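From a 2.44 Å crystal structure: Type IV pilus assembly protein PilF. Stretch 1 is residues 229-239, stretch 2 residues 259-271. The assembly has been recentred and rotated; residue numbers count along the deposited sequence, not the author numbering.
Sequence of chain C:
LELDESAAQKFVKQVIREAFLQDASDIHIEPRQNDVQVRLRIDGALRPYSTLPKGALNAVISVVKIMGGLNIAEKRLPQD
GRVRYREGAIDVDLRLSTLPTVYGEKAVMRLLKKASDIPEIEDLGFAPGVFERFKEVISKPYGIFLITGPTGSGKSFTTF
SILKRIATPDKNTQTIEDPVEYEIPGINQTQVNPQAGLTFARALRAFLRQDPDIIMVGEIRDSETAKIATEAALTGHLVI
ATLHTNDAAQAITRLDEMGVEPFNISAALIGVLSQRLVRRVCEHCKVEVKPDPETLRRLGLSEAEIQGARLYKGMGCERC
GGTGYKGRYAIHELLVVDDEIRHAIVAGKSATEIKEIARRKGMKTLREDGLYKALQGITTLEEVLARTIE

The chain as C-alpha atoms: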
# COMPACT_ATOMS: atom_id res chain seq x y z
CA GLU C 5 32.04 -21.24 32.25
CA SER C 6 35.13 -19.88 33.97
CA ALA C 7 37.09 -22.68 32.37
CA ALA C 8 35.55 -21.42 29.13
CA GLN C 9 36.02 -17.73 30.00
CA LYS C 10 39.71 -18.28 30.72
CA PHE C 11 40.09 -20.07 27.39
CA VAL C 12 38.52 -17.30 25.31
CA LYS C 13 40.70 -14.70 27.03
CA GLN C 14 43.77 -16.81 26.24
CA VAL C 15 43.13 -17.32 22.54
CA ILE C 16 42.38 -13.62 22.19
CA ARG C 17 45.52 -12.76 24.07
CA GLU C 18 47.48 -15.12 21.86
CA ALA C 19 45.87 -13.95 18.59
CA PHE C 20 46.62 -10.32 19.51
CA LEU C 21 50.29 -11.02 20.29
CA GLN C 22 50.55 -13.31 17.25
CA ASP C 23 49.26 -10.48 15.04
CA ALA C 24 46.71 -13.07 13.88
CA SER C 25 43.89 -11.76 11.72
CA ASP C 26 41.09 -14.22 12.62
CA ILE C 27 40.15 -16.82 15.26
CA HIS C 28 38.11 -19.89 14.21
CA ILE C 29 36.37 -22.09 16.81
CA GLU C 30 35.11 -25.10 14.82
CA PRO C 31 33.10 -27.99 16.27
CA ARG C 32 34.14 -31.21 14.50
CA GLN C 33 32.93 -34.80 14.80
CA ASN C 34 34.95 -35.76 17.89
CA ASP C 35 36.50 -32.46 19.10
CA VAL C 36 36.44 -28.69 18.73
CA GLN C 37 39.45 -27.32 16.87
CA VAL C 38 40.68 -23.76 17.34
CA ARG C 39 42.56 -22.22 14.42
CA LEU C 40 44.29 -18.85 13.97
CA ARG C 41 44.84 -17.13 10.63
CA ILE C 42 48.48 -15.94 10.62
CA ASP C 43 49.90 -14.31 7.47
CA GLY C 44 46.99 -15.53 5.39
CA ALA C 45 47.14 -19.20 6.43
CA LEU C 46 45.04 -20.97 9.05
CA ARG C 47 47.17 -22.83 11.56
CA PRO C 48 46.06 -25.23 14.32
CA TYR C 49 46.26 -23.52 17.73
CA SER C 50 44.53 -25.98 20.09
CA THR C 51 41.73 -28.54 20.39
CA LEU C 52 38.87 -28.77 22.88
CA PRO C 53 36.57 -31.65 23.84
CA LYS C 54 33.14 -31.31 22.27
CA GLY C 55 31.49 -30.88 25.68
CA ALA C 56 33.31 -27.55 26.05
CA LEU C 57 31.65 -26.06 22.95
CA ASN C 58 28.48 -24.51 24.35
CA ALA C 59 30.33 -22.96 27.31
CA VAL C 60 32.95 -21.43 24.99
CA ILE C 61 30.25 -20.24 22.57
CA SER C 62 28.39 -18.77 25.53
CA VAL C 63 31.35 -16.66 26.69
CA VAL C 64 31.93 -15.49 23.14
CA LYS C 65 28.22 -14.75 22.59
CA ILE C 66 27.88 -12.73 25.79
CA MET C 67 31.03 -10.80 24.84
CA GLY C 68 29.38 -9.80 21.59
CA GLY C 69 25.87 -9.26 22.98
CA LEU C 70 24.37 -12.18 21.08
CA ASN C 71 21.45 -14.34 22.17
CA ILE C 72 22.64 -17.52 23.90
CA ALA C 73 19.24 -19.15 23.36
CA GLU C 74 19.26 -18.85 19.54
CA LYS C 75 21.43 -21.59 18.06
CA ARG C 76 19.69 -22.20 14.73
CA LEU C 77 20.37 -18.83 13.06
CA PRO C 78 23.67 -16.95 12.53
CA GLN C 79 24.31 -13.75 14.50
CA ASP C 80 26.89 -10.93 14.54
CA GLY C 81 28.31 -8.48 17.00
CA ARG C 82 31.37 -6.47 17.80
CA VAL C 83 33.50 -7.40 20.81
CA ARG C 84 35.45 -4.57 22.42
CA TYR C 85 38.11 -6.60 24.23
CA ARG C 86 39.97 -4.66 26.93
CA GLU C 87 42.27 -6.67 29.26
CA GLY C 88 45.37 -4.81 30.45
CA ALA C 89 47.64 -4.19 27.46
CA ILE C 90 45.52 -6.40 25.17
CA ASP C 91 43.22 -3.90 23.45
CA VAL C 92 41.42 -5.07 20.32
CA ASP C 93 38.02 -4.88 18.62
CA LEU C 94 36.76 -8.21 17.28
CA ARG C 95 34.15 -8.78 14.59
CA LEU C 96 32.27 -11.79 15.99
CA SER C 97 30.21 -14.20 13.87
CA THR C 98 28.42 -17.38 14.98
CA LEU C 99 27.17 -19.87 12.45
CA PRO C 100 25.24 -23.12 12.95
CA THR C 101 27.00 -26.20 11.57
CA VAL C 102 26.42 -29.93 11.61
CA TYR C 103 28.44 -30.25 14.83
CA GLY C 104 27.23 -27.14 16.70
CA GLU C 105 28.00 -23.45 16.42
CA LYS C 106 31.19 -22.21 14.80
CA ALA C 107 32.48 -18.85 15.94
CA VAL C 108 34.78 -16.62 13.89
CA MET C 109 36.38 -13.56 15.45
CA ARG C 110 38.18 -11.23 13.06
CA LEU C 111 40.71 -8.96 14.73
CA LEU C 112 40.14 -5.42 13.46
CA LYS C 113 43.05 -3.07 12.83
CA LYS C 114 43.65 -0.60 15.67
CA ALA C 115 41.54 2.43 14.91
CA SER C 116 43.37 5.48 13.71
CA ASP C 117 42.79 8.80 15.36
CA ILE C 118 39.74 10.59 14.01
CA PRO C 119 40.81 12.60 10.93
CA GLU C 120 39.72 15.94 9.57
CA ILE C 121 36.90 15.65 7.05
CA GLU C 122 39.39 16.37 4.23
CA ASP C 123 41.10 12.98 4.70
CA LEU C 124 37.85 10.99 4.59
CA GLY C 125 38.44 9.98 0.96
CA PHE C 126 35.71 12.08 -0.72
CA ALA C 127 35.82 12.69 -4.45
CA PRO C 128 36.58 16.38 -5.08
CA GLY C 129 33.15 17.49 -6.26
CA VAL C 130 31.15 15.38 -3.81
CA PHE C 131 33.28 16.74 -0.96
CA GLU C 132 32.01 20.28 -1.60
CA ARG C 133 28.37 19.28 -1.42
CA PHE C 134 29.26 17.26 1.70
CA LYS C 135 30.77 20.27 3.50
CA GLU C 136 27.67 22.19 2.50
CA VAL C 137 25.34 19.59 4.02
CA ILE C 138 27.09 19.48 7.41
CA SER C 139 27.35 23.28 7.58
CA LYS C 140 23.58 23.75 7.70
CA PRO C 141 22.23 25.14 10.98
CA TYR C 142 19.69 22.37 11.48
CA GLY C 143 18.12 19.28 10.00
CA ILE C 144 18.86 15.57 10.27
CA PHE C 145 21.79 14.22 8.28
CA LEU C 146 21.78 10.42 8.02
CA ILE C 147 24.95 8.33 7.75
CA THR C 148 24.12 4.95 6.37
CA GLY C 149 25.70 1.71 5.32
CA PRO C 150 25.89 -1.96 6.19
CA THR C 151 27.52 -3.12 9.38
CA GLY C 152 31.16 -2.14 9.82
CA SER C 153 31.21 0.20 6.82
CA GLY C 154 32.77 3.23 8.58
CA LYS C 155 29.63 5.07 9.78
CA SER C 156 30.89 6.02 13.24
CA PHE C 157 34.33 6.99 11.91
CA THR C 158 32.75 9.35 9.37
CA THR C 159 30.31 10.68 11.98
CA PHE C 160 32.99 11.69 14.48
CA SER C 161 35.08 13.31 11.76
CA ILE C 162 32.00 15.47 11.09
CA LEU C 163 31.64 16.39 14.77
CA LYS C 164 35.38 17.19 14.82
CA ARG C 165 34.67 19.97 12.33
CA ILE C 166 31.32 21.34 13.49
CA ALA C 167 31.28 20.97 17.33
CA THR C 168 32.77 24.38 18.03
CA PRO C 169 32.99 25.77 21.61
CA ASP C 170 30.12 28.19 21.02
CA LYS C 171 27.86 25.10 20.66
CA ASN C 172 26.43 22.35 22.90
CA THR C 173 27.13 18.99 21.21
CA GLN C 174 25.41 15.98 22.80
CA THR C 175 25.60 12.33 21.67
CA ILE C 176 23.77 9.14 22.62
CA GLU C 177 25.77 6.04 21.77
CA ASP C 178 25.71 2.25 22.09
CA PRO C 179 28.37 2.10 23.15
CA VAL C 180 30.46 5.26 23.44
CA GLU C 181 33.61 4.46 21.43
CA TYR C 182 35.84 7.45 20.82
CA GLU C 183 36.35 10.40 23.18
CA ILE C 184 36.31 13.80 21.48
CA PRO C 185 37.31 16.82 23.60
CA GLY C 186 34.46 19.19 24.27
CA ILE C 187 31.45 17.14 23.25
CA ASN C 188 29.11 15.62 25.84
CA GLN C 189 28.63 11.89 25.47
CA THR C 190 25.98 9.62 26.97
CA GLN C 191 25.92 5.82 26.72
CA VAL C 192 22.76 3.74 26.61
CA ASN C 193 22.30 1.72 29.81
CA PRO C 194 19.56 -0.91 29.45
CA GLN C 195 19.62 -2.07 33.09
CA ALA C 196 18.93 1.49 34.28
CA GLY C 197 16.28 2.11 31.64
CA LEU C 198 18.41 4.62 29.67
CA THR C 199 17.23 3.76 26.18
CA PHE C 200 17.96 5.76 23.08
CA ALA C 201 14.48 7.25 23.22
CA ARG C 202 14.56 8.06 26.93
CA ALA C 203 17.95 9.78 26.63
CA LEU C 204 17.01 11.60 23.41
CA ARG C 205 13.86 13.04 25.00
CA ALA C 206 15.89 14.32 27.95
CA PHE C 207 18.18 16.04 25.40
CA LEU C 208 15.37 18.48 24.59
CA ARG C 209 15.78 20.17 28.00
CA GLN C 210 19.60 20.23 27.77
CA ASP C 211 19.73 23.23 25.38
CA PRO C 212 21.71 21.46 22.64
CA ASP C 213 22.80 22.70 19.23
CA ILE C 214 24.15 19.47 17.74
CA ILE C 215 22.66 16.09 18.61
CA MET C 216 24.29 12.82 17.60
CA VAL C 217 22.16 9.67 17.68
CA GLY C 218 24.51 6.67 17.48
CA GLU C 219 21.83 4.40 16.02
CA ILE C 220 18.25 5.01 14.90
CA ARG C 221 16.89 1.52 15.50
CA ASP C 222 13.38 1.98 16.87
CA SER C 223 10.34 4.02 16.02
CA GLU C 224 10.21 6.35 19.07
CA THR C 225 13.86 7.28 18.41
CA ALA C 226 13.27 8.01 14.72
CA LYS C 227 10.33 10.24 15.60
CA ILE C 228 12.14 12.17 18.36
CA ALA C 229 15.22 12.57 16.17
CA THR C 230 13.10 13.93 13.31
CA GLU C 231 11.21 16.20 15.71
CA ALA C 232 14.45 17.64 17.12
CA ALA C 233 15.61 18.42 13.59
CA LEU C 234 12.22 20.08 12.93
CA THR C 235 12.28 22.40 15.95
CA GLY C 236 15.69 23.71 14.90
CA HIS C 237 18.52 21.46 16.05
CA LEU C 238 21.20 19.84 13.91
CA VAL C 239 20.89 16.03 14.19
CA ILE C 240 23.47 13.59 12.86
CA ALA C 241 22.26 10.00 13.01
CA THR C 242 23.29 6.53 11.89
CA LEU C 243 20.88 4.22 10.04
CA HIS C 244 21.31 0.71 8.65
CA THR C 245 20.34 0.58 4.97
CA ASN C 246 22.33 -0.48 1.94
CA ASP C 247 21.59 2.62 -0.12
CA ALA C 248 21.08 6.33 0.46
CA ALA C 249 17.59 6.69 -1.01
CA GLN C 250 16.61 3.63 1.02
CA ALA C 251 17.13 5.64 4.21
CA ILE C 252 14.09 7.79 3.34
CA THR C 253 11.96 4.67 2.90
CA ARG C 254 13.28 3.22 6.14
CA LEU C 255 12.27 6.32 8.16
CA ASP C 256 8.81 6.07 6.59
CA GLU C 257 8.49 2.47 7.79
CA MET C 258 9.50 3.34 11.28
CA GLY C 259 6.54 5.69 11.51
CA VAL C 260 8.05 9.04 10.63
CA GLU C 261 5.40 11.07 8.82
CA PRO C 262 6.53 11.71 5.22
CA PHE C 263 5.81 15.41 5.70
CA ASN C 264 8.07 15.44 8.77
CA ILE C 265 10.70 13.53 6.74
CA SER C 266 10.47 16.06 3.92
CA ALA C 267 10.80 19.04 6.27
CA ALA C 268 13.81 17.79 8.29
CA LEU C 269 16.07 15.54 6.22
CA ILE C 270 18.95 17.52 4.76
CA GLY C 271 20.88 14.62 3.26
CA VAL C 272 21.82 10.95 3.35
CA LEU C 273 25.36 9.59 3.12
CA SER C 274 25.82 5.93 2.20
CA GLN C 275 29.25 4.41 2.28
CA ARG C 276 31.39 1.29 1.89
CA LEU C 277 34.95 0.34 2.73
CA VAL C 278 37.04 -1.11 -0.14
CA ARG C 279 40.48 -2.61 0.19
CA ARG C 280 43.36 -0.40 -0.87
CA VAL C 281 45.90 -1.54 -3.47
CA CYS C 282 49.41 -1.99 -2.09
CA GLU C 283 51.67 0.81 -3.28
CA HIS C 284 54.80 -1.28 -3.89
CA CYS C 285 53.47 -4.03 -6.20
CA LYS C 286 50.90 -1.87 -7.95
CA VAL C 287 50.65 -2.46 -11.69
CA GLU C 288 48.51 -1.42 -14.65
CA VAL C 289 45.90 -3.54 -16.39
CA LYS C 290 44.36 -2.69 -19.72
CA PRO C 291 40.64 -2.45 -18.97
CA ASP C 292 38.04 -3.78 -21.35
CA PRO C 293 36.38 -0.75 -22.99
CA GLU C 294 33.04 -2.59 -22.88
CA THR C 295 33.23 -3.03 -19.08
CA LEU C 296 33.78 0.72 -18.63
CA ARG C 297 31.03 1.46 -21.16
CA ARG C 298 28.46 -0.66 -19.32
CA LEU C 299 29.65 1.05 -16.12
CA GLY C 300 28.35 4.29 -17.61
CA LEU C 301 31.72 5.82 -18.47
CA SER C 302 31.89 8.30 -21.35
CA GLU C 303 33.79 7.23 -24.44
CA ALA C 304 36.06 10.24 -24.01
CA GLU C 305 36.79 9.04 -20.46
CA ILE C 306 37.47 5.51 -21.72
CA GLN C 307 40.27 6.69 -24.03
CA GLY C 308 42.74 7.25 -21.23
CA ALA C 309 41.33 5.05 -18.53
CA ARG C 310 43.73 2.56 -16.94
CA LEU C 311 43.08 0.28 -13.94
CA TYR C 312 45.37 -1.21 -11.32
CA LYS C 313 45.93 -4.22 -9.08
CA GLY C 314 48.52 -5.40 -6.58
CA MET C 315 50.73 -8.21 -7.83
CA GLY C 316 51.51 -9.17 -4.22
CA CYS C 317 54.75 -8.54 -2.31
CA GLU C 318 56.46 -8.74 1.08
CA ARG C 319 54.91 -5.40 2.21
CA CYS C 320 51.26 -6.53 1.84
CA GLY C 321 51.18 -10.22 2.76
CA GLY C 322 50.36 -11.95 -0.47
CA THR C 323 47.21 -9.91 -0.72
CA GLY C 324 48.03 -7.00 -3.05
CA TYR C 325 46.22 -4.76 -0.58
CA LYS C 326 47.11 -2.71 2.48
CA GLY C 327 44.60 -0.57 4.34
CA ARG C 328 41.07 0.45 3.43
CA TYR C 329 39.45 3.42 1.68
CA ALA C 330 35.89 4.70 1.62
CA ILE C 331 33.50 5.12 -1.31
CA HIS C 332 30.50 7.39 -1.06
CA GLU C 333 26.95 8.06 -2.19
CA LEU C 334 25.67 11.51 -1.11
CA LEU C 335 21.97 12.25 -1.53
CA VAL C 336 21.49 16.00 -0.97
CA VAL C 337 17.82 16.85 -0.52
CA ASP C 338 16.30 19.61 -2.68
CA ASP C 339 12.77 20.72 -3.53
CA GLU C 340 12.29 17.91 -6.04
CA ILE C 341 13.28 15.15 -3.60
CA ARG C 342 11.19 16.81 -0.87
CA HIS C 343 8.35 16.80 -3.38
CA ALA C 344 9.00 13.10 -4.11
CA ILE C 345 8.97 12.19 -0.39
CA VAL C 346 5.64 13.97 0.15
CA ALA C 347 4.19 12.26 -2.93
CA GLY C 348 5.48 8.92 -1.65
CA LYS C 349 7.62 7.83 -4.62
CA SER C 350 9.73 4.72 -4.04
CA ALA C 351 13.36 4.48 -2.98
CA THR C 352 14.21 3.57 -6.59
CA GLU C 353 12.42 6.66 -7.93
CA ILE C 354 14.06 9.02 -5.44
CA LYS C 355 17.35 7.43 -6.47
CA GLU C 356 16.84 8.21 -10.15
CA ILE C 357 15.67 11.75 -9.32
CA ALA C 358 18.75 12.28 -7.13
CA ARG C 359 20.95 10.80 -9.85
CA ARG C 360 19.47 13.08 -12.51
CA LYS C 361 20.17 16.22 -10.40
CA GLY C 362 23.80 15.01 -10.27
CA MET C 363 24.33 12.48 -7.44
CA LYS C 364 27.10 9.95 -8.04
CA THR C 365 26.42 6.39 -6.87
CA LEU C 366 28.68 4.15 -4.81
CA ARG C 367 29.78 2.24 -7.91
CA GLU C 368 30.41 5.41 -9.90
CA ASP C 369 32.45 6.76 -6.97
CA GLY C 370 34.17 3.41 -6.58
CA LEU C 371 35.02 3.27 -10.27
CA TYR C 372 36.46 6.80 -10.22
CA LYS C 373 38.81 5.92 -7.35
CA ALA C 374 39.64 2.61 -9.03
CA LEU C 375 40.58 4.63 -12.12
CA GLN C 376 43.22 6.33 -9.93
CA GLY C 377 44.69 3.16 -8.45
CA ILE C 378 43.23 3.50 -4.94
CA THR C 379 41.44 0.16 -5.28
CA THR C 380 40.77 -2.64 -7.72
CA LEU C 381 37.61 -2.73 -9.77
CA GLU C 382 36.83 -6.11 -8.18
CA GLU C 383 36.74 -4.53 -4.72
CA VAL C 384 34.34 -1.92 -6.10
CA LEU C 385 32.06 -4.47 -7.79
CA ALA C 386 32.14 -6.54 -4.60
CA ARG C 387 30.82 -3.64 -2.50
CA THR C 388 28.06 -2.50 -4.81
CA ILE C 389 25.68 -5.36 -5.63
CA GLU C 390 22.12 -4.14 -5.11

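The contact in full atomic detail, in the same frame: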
# COMPACT_ATOMS: atom_id res chain seq x y z
N ALA C 229 14.11 11.99 16.92
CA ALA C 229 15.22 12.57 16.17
C ALA C 229 14.72 13.47 15.05
O ALA C 229 15.28 14.54 14.83
CB ALA C 229 16.12 11.46 15.62
N THR C 230 13.65 13.06 14.35
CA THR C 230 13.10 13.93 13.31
C THR C 230 12.50 15.19 13.92
O THR C 230 12.66 16.29 13.37
CB THR C 230 12.04 13.19 12.48
OG1 THR C 230 12.57 11.96 12.00
CG2 THR C 230 11.61 14.03 11.29
N GLU C 231 11.81 15.05 15.05
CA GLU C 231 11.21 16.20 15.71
C GLU C 231 12.28 17.21 16.13
O GLU C 231 12.11 18.42 15.94
CB GLU C 231 10.39 15.73 16.92
CG GLU C 231 10.04 16.78 17.98
CD GLU C 231 9.31 16.19 19.19
OE1 GLU C 231 9.09 14.96 19.22
OE2 GLU C 231 8.95 16.96 20.12
N ALA C 232 13.39 16.72 16.69
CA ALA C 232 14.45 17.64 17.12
C ALA C 232 15.09 18.35 15.93
O ALA C 232 15.49 19.51 16.05
CB ALA C 232 15.50 16.90 17.94
N ALA C 233 15.19 17.69 14.78
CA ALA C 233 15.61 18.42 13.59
C ALA C 233 14.57 19.47 13.19
O ALA C 233 14.94 20.58 12.78
CB ALA C 233 15.86 17.46 12.44
N LEU C 234 13.28 19.16 13.34
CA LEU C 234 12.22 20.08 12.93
C LEU C 234 12.24 21.36 13.76
O LEU C 234 12.15 22.47 13.22
CB LEU C 234 10.86 19.41 13.04
CG LEU C 234 10.59 18.46 11.88
CD1 LEU C 234 9.28 17.73 12.08
CD2 LEU C 234 10.60 19.25 10.58
N THR C 235 12.33 21.23 15.08
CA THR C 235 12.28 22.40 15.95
C THR C 235 13.51 23.28 15.83
O THR C 235 13.49 24.41 16.34
CB THR C 235 12.07 21.96 17.40
OG1 THR C 235 13.21 21.24 17.84
CG2 THR C 235 10.86 21.06 17.49
N GLY C 236 14.59 22.82 15.19
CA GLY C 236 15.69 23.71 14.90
C GLY C 236 17.06 23.28 15.37
O GLY C 236 17.97 24.11 15.45
N HIS C 237 17.23 22.01 15.68
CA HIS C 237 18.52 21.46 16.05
C HIS C 237 19.16 20.76 14.86
O HIS C 237 18.49 20.34 13.91
CB HIS C 237 18.36 20.47 17.21
CG HIS C 237 17.81 21.09 18.45
ND1 HIS C 237 16.70 20.61 19.10
CD2 HIS C 237 18.23 22.16 19.17
CE1 HIS C 237 16.45 21.35 20.17
NE2 HIS C 237 17.37 22.30 20.24
N LEU C 238 20.49 20.63 14.90
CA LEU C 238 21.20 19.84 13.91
C LEU C 238 21.41 18.42 14.47
O LEU C 238 22.05 18.24 15.51
CB LEU C 238 22.54 20.48 13.53
CG LEU C 238 23.30 19.61 12.51
CD1 LEU C 238 22.49 19.49 11.24
CD2 LEU C 238 24.68 20.16 12.21
N VAL C 239 20.85 17.43 13.77
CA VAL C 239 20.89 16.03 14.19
C VAL C 239 21.71 15.23 13.19
O VAL C 239 21.44 15.28 11.99
CB VAL C 239 19.47 15.44 14.30
CG1 VAL C 239 19.54 13.97 14.71
CG2 VAL C 239 18.63 16.27 15.26
N GLY C 259 7.64 4.87 11.06
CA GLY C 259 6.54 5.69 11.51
C GLY C 259 6.78 7.17 11.47
O GLY C 259 6.02 7.92 12.08
N VAL C 260 7.83 7.62 10.79
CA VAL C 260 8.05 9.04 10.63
C VAL C 260 7.14 9.53 9.52
O VAL C 260 7.19 9.01 8.40
CB VAL C 260 9.51 9.34 10.31
CG1 VAL C 260 9.77 10.83 10.41
CG2 VAL C 260 10.42 8.57 11.25
N GLU C 261 6.30 10.51 9.82
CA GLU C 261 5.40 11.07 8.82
C GLU C 261 6.20 11.55 7.61
O GLU C 261 7.20 12.27 7.78
CB GLU C 261 4.59 12.24 9.38
CG GLU C 261 3.47 11.82 10.29
CD GLU C 261 2.40 11.09 9.55
OE1 GLU C 261 2.34 11.23 8.31
OE2 GLU C 261 1.61 10.37 10.21
N PRO C 262 5.82 11.19 6.40
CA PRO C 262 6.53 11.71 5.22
C PRO C 262 6.65 13.23 5.21
O PRO C 262 7.67 13.76 4.75
CB PRO C 262 5.68 11.20 4.05
CG PRO C 262 5.00 9.97 4.60
CD PRO C 262 4.73 10.25 6.04
N PHE C 263 5.66 13.96 5.72
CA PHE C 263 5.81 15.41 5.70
C PHE C 263 6.87 15.85 6.71
O PHE C 263 7.65 16.77 6.42
CB PHE C 263 4.46 16.13 5.92
CG PHE C 263 3.82 15.93 7.28
CD1 PHE C 263 4.25 16.67 8.39
CD2 PHE C 263 2.73 15.10 7.43
CE1 PHE C 263 3.63 16.52 9.63
CE2 PHE C 263 2.11 14.95 8.67
CZ PHE C 263 2.56 15.67 9.77
N ASN C 264 6.97 15.16 7.85
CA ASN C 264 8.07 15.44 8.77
C ASN C 264 9.42 14.99 8.20
O ASN C 264 10.44 15.65 8.44
CB ASN C 264 7.78 14.81 10.13
CG ASN C 264 6.77 15.64 10.97
OD1 ASN C 264 6.50 16.80 10.66
ND2 ASN C 264 6.24 15.04 12.03
N ILE C 265 9.46 13.91 7.41
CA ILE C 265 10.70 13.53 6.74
C ILE C 265 11.11 14.60 5.74
O ILE C 265 12.28 15.00 5.67
CB ILE C 265 10.55 12.15 6.07
CG1 ILE C 265 10.16 11.09 7.10
CG2 ILE C 265 11.81 11.75 5.36
CD1 ILE C 265 10.00 9.69 6.52
N SER C 266 10.15 15.08 4.95
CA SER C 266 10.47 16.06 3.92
C SER C 266 11.00 17.36 4.53
O SER C 266 11.92 17.98 3.98
CB SER C 266 9.23 16.34 3.07
OG SER C 266 9.58 17.11 1.93
N ALA C 267 10.44 17.76 5.67
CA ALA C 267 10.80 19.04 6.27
C ALA C 267 12.16 19.04 6.97
O ALA C 267 12.73 20.11 7.16
CB ALA C 267 9.70 19.45 7.26
N ALA C 268 12.68 17.88 7.36
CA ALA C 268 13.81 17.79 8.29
C ALA C 268 15.07 17.20 7.68
O ALA C 268 16.18 17.63 8.03
CB ALA C 268 13.43 16.95 9.51
N LEU C 269 14.92 16.23 6.78
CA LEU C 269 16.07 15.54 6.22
C LEU C 269 16.85 16.48 5.33
O LEU C 269 16.30 17.06 4.39
CB LEU C 269 15.61 14.32 5.44
CG LEU C 269 16.75 13.49 4.85
CD1 LEU C 269 17.51 12.84 5.95
CD2 LEU C 269 16.19 12.44 3.91
N ILE C 270 18.14 16.67 5.62
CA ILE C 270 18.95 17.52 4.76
C ILE C 270 19.82 16.70 3.82
O ILE C 270 20.23 17.23 2.78
CB ILE C 270 19.82 18.50 5.58
CG1 ILE C 270 20.55 17.77 6.69
CG2 ILE C 270 18.96 19.56 6.20
CD1 ILE C 270 21.34 18.70 7.56
N GLY C 271 20.09 15.45 4.15
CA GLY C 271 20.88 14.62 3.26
C GLY C 271 21.08 13.24 3.84
O GLY C 271 20.87 13.01 5.05

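The last turns of a longer helix (229-235) pack against a short helix (262-268), with the axes 9.2 Å apart at closest approach and inclined at 50°. No hydrogen bond links the two stretches; the contact rests on the fit of side chains, several of them small. Ala268 touches three residues of the first helix. Its CA-to-CB bond points toward that helix, and its CB lies 3.8 Å from Ala233 CB, 3.9 Å from Thr230 CG2 and 3.8 Å from Leu234 CD2. Alanine suits both Ala233 and Ala268, since a single methyl from each fills the space between their backbones.

Thr230 also points toward the partner. Its m rotamer (chi1 -53°) brings CG2 to 3.5 Å from the carbonyl O of Asn264, while OG1 lies 3.4 Å from Val260 CG1. The hydroxyl forms its hydrogen bond elsewhere in the structure, so this buried polar atom is satisfied although its neighbour here is a valine methyl. Threonine thus combines a methyl for packing with a hydroxyl that is paid for. Val260, in the t rotamer, likewise directs its CB toward the first helix.

Leu234 leaves its backbone sideways, yet chi1 of -78° (m) and chi2 of 175° (t) carry its branched end to the second helix. There CD2 sits 3.4 Å from Ala267 CB, a tight approach for two methyl carbons, where the partner offers nothing beyond its CB, and CD1 extends toward the side chain of Asn264.

Beyond the helices, Gly236 ends the first in a Schellman motif; its phi of 126° would press a CB against the preceding carbonyl, which favours glycine. The chain then enters a strand, where Leu238 (t, p) reaches Ile270 (p, t), CD1 to CD1 at 3.9 Å, extending the apolar contact past the helix ends.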